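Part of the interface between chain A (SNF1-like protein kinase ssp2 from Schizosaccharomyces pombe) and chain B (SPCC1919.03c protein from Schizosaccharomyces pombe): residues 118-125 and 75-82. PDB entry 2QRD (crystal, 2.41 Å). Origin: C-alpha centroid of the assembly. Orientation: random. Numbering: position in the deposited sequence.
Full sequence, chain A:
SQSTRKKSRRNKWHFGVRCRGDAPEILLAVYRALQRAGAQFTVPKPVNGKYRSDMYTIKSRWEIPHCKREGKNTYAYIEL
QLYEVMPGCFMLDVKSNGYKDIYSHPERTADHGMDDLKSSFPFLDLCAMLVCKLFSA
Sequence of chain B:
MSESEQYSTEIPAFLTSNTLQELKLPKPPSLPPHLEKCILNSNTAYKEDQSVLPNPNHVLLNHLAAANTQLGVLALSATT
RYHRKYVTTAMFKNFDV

Chain A, residues 118-125: KSSFPFLD
Chain B (75-82) ALSATTRY

A recurring principle of protein interfaces is that a β-strand can offer alternate side chains to a partner that is not itself a strand, and the contact between residues 118-125 of chain A and 75-82 of chain B is a compact example. The chain B segment is extended throughout, with phi between -87° and -151° and psi between 102° and 158°. L76(B), A78(B) and T80(B) therefore direct their CA-to-CB bonds toward chain A, while S77(B) and T79(B) point away. From S119(A) the chain A segment is loop; it turns at S120(A) (phi/psi -80/-8), passes through a cis peptide bond before P122(A), and enters a helix at F123(A). The two run in opposite senses: the CA of K118(A) lies 6.4 Å from that of R81(B), S120(A) CA is 6.3 Å from A78(B) CA, and L124(A) CA is 7.0 Å from L76(B) CA. Together they bury 385 Å².

L124(A) contributes the largest share, 77 Å². Its m,t rotamer carries the isobutyl group against the strand, where CD2 lies 4.2 Å from L76(B) CB and 4.1 Å from A78(B) CB. The same CD2 approaches S77(B) O at 3.7 Å, so the leucine packs on backbone as well as on methyl and methylene groups. L76(B), also m,t, returns the contact by placing CD1 4.0 Å from L124(A) O. A78(B) CB is shared: it also meets the edge of the F123(A) ring, near the ring plane, 4.0 Å from F123(A) CE2. F123(A) has chi1 165° (t) and chi2 62°.

At the other end the chemistry becomes polar. K118(A) loses 59 Å² although its CB points away, and its backbone carbonyl makes the hydrogen bond across the two stretches: T80(B) OG1 donates to K118(A) O. The modelled bond, 2.3 Å from T80(B) OG1 to K118(A) O, is very short. T80(B) adopts chi1 -162° (t), which leaves its CG2 3.8 Å from S120(A) OG. That serine, chi1 -63° (m), also sits with OG 3.9 Å from A78(B) CB, and its hydroxyl is hydrogen-bonded elsewhere in the structure.

Chain A also has bonds of its own within the turn and the helix start. F121(A) N donates to S119(A) OG at 3.1 Å, with S119(A) at chi1 -177° (t), and L124(A) N donates to S120(A) O at 2.8 Å. A weak bond joins D125(A) N to P122(A) O at 2.9 Å. The example thus combines an apolar patch centred on one leucine with a single polar tie to a backbone carbonyl.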

ATOM      1  N   LYS A 118       1.403  -6.912 -18.110  1.00 53.12           N
ATOM      2  CA  LYS A 118       2.243  -6.058 -17.267  1.00 52.52           C
ATOM      3  C   LYS A 118       1.416  -5.021 -16.469  1.00 51.86           C
ATOM      4  O   LYS A 118       0.342  -5.360 -15.973  1.00 52.76           O
ATOM      5  CB  LYS A 118       3.369  -5.422 -18.080  1.00 52.62           C
ATOM      6  CG  LYS A 118       4.592  -6.238 -18.185  1.00 53.94           C
ATOM      7  CD  LYS A 118       5.893  -5.431 -18.033  1.00 56.12           C
ATOM      8  CE  LYS A 118       6.218  -5.193 -16.556  1.00 56.69           C
ATOM      9  NZ  LYS A 118       7.641  -5.528 -16.239  1.00 56.29           N
ATOM     10  N   SER A 119       1.898  -3.783 -16.347  1.00 50.35           N
ATOM     11  CA  SER A 119       1.443  -2.846 -15.307  1.00 48.83           C
ATOM     12  C   SER A 119       0.041  -2.273 -15.466  1.00 48.73           C
ATOM     13  O   SER A 119      -0.409  -2.073 -16.586  1.00 49.23           O
ATOM     14  CB  SER A 119       2.427  -1.707 -15.194  1.00 48.41           C
ATOM     15  OG  SER A 119       2.051  -0.832 -14.164  1.00 48.21           O
ATOM     16  N   SER A 120      -0.638  -2.003 -14.339  1.00 48.45           N
ATOM     17  CA  SER A 120      -1.966  -1.348 -14.312  1.00 48.21           C
ATOM     18  C   SER A 120      -1.868   0.163 -14.479  1.00 48.49           C
ATOM     19  O   SER A 120      -2.880   0.867 -14.565  1.00 49.43           O
ATOM     20  CB  SER A 120      -2.688  -1.610 -12.972  1.00 48.45           C
ATOM     21  OG  SER A 120      -2.966  -2.984 -12.764  1.00 48.99           O
ATOM     22  N   PHE A 121      -0.647   0.667 -14.460  1.00 48.69           N
ATOM     23  CA  PHE A 121      -0.364   2.075 -14.705  1.00 49.51           C
ATOM     24  C   PHE A 121       0.425   2.248 -16.009  1.00 49.54           C
ATOM     25  O   PHE A 121       1.336   1.477 -16.269  1.00 50.32           O
ATOM     26  CB  PHE A 121       0.402   2.643 -13.514  1.00 49.07           C
ATOM     27  CG  PHE A 121      -0.429   2.726 -12.287  1.00 48.75           C
ATOM     28  CD1 PHE A 121      -0.444   1.691 -11.364  1.00 49.22           C
ATOM     29  CD2 PHE A 121      -1.244   3.835 -12.061  1.00 47.41           C
ATOM     30  CE1 PHE A 121      -1.241   1.786 -10.206  1.00 48.25           C
ATOM     31  CE2 PHE A 121      -2.032   3.923 -10.934  1.00 45.23           C
ATOM     32  CZ  PHE A 121      -2.027   2.899 -10.005  1.00 46.86           C
ATOM     33  N   PRO A 122       0.124   3.289 -16.806  1.00 49.55           N
ATOM     34  CA  PRO A 122      -0.794   4.409 -16.604  1.00 49.61           C
ATOM     35  C   PRO A 122      -2.279   4.133 -16.824  1.00 49.98           C
ATOM     36  O   PRO A 122      -3.098   5.048 -16.726  1.00 50.39           O
ATOM     37  CB  PRO A 122      -0.280   5.432 -17.610  1.00 48.95           C
ATOM     38  CG  PRO A 122       0.285   4.626 -18.684  1.00 49.50           C
ATOM     39  CD  PRO A 122       0.920   3.467 -18.033  1.00 49.66           C
ATOM     40  N   PHE A 123      -2.624   2.887 -17.107  1.00 50.48           N
ATOM     41  CA  PHE A 123      -3.992   2.528 -17.389  1.00 50.53           C
ATOM     42  C   PHE A 123      -4.977   3.127 -16.381  1.00 50.84           C
ATOM     43  O   PHE A 123      -5.908   3.820 -16.791  1.00 51.11           O
ATOM     44  CB  PHE A 123      -4.158   1.001 -17.453  1.00 50.06           C
ATOM     45  CG  PHE A 123      -5.605   0.541 -17.390  1.00 49.41           C
ATOM     46  CD1 PHE A 123      -6.520   0.911 -18.384  1.00 49.91           C
ATOM     47  CD2 PHE A 123      -6.047  -0.250 -16.333  1.00 47.88           C
ATOM     48  CE1 PHE A 123      -7.850   0.463 -18.332  1.00 49.30           C
ATOM     49  CE2 PHE A 123      -7.368  -0.673 -16.272  1.00 47.03           C
ATOM     50  CZ  PHE A 123      -8.255  -0.318 -17.276  1.00 48.59           C
ATOM     51  N   LEU A 124      -4.777   2.836 -15.092  1.00 50.55           N
ATOM     52  CA  LEU A 124      -5.635   3.362 -14.042  1.00 51.47           C
ATOM     53  C   LEU A 124      -5.606   4.888 -13.879  1.00 51.66           C
ATOM     54  O   LEU A 124      -6.580   5.463 -13.386  1.00 51.45           O
ATOM     55  CB  LEU A 124      -5.326   2.698 -12.674  1.00 51.96           C
ATOM     56  CG  LEU A 124      -5.789   1.258 -12.414  1.00 50.84           C
ATOM     57  CD1 LEU A 124      -5.257   0.770 -11.070  1.00 52.21           C
ATOM     58  CD2 LEU A 124      -7.301   1.172 -12.481  1.00 49.18           C
ATOM     59  N   ASP A 125      -4.493   5.539 -14.243  1.00 52.32           N
ATOM     60  CA  ASP A 125      -4.435   7.027 -14.231  1.00 52.60           C
ATOM     61  C   ASP A 125      -5.244   7.586 -15.382  1.00 52.26           C
ATOM     62  O   ASP A 125      -5.854   8.600 -15.265  1.00 52.45           O
ATOM     63  CB  ASP A 125      -3.000   7.569 -14.277  1.00 52.87           C
ATOM     64  CG  ASP A 125      -2.078   6.915 -13.236  1.00 53.33           C
ATOM     65  OD1 ASP A 125      -1.198   6.144 -13.633  1.00 57.29           O
ATOM     66  OD2 ASP A 125      -2.221   7.141 -12.031  1.00 54.22           O
TER
ATOM     67  N   ALA B  75     -11.935   5.618  -5.857  1.00 49.09           N
ATOM     68  CA  ALA B  75     -11.326   4.342  -5.618  1.00 49.94           C
ATOM     69  C   ALA B  75     -11.414   3.503  -6.902  1.00 50.47           C
ATOM     70  O   ALA B  75     -12.512   3.233  -7.394  1.00 50.28           O
ATOM     71  CB  ALA B  75     -12.024   3.641  -4.428  1.00 50.28           C
ATOM     72  N   LEU B  76     -10.250   3.123  -7.435  1.00 50.83           N
ATOM     73  CA  LEU B  76     -10.108   2.446  -8.720  1.00 51.73           C
ATOM     74  C   LEU B  76      -9.145   1.279  -8.553  1.00 52.60           C
ATOM     75  O   LEU B  76      -8.197   1.380  -7.775  1.00 53.17           O
ATOM     76  CB  LEU B  76      -9.596   3.426  -9.807  1.00 51.97           C
ATOM     77  CG  LEU B  76     -10.397   4.734  -9.991  1.00 51.86           C
ATOM     78  CD1 LEU B  76      -9.781   5.573 -11.029  1.00 51.23           C
ATOM     79  CD2 LEU B  76     -11.903   4.510 -10.339  1.00 48.97           C
ATOM     80  N   SER B  77      -9.404   0.160  -9.237  1.00 52.77           N
ATOM     81  CA  SER B  77      -8.503  -0.984  -9.166  1.00 53.07           C
ATOM     82  C   SER B  77      -8.428  -1.768 -10.447  1.00 53.11           C
ATOM     83  O   SER B  77      -9.323  -1.712 -11.280  1.00 53.09           O
ATOM     84  CB  SER B  77      -8.857  -1.935  -8.021  1.00 54.18           C
ATOM     85  OG  SER B  77     -10.211  -2.368  -8.060  1.00 56.86           O
ATOM     86  N   ALA B  78      -7.333  -2.495 -10.606  1.00 53.18           N
ATOM     87  CA  ALA B  78      -7.248  -3.474 -11.669  1.00 53.24           C
ATOM     88  C   ALA B  78      -6.304  -4.585 -11.214  1.00 52.70           C
ATOM     89  O   ALA B  78      -5.486  -4.366 -10.339  1.00 52.33           O
ATOM     90  CB  ALA B  78      -6.809  -2.825 -12.988  1.00 52.44           C
ATOM     91  N   THR B  79      -6.478  -5.781 -11.770  1.00 53.34           N
ATOM     92  CA  THR B  79      -5.665  -6.943 -11.417  1.00 53.58           C
ATOM     93  C   THR B  79      -4.758  -7.209 -12.561  1.00 53.26           C
ATOM     94  O   THR B  79      -5.169  -7.166 -13.702  1.00 54.84           O
ATOM     95  CB  THR B  79      -6.523  -8.205 -11.111  1.00 53.53           C
ATOM     96  OG1 THR B  79      -7.294  -7.968  -9.929  1.00 54.68           O
ATOM     97  CG2 THR B  79      -5.645  -9.437 -10.842  1.00 52.26           C
ATOM     98  N   THR B  80      -3.502  -7.458 -12.272  1.00 53.24           N
ATOM     99  CA  THR B  80      -2.565  -7.796 -13.332  1.00 52.43           C
ATOM    100  C   THR B  80      -1.631  -8.907 -12.850  1.00 51.97           C
ATOM    101  O   THR B  80      -1.496  -9.114 -11.641  1.00 52.56           O
ATOM    102  CB  THR B  80      -1.813  -6.524 -13.862  1.00 52.45           C
ATOM    103  OG1 THR B  80      -1.258  -6.829 -15.130  1.00 53.62           O
ATOM    104  CG2 THR B  80      -0.673  -6.041 -12.934  1.00 51.40           C
ATOM    105  N   ARG B  81      -1.035  -9.624 -13.791  1.00 51.11           N
ATOM    106  CA  ARG B  81      -0.046 -10.667 -13.519  1.00 51.42           C
ATOM    107  C   ARG B  81       1.338 -10.029 -13.420  1.00 50.45           C
ATOM    108  O   ARG B  81       1.729  -9.243 -14.286  1.00 50.23           O
ATOM    109  CB  ARG B  81      -0.040 -11.715 -14.660  1.00 50.81           C
ATOM    110  CG  ARG B  81       0.454 -13.123 -14.271  1.00 52.83           C
ATOM    111  CD  ARG B  81       0.414 -14.166 -15.420  1.00 53.04           C
ATOM    112  NE  ARG B  81      -0.744 -14.045 -16.322  1.00 59.92           N
ATOM    113  CZ  ARG B  81      -1.806 -14.869 -16.368  1.00 60.83           C
ATOM    114  NH1 ARG B  81      -1.903 -15.910 -15.557  1.00 62.11           N
ATOM    115  NH2 ARG B  81      -2.779 -14.664 -17.252  1.00 61.82           N
ATOM    116  N   TYR B  82       2.059 -10.351 -12.351  1.00 49.91           N
ATOM    117  CA  TYR B  82       3.455  -9.991 -12.203  1.00 48.72           C
ATOM    118  C   TYR B  82       4.234 -11.301 -12.125  1.00 49.57           C
ATOM    119  O   TYR B  82       4.260 -11.941 -11.082  1.00 50.32           O
ATOM    120  CB  TYR B  82       3.704  -9.059 -10.979  1.00 47.67           C
ATOM    121  CG  TYR B  82       5.154  -8.635 -10.881  1.00 46.84           C
ATOM    122  CD1 TYR B  82       5.673  -7.650 -11.729  1.00 44.40           C
ATOM    123  CD2 TYR B  82       6.042  -9.300 -10.011  1.00 45.45           C
ATOM    124  CE1 TYR B  82       7.017  -7.288 -11.668  1.00 46.87           C
ATOM    125  CE2 TYR B  82       7.402  -8.985  -9.977  1.00 44.34           C
ATOM    126  CZ  TYR B  82       7.883  -7.980 -10.797  1.00 46.69           C
ATOM    127  OH  TYR B  82       9.216  -7.652 -10.747  1.00 45.30           O
TER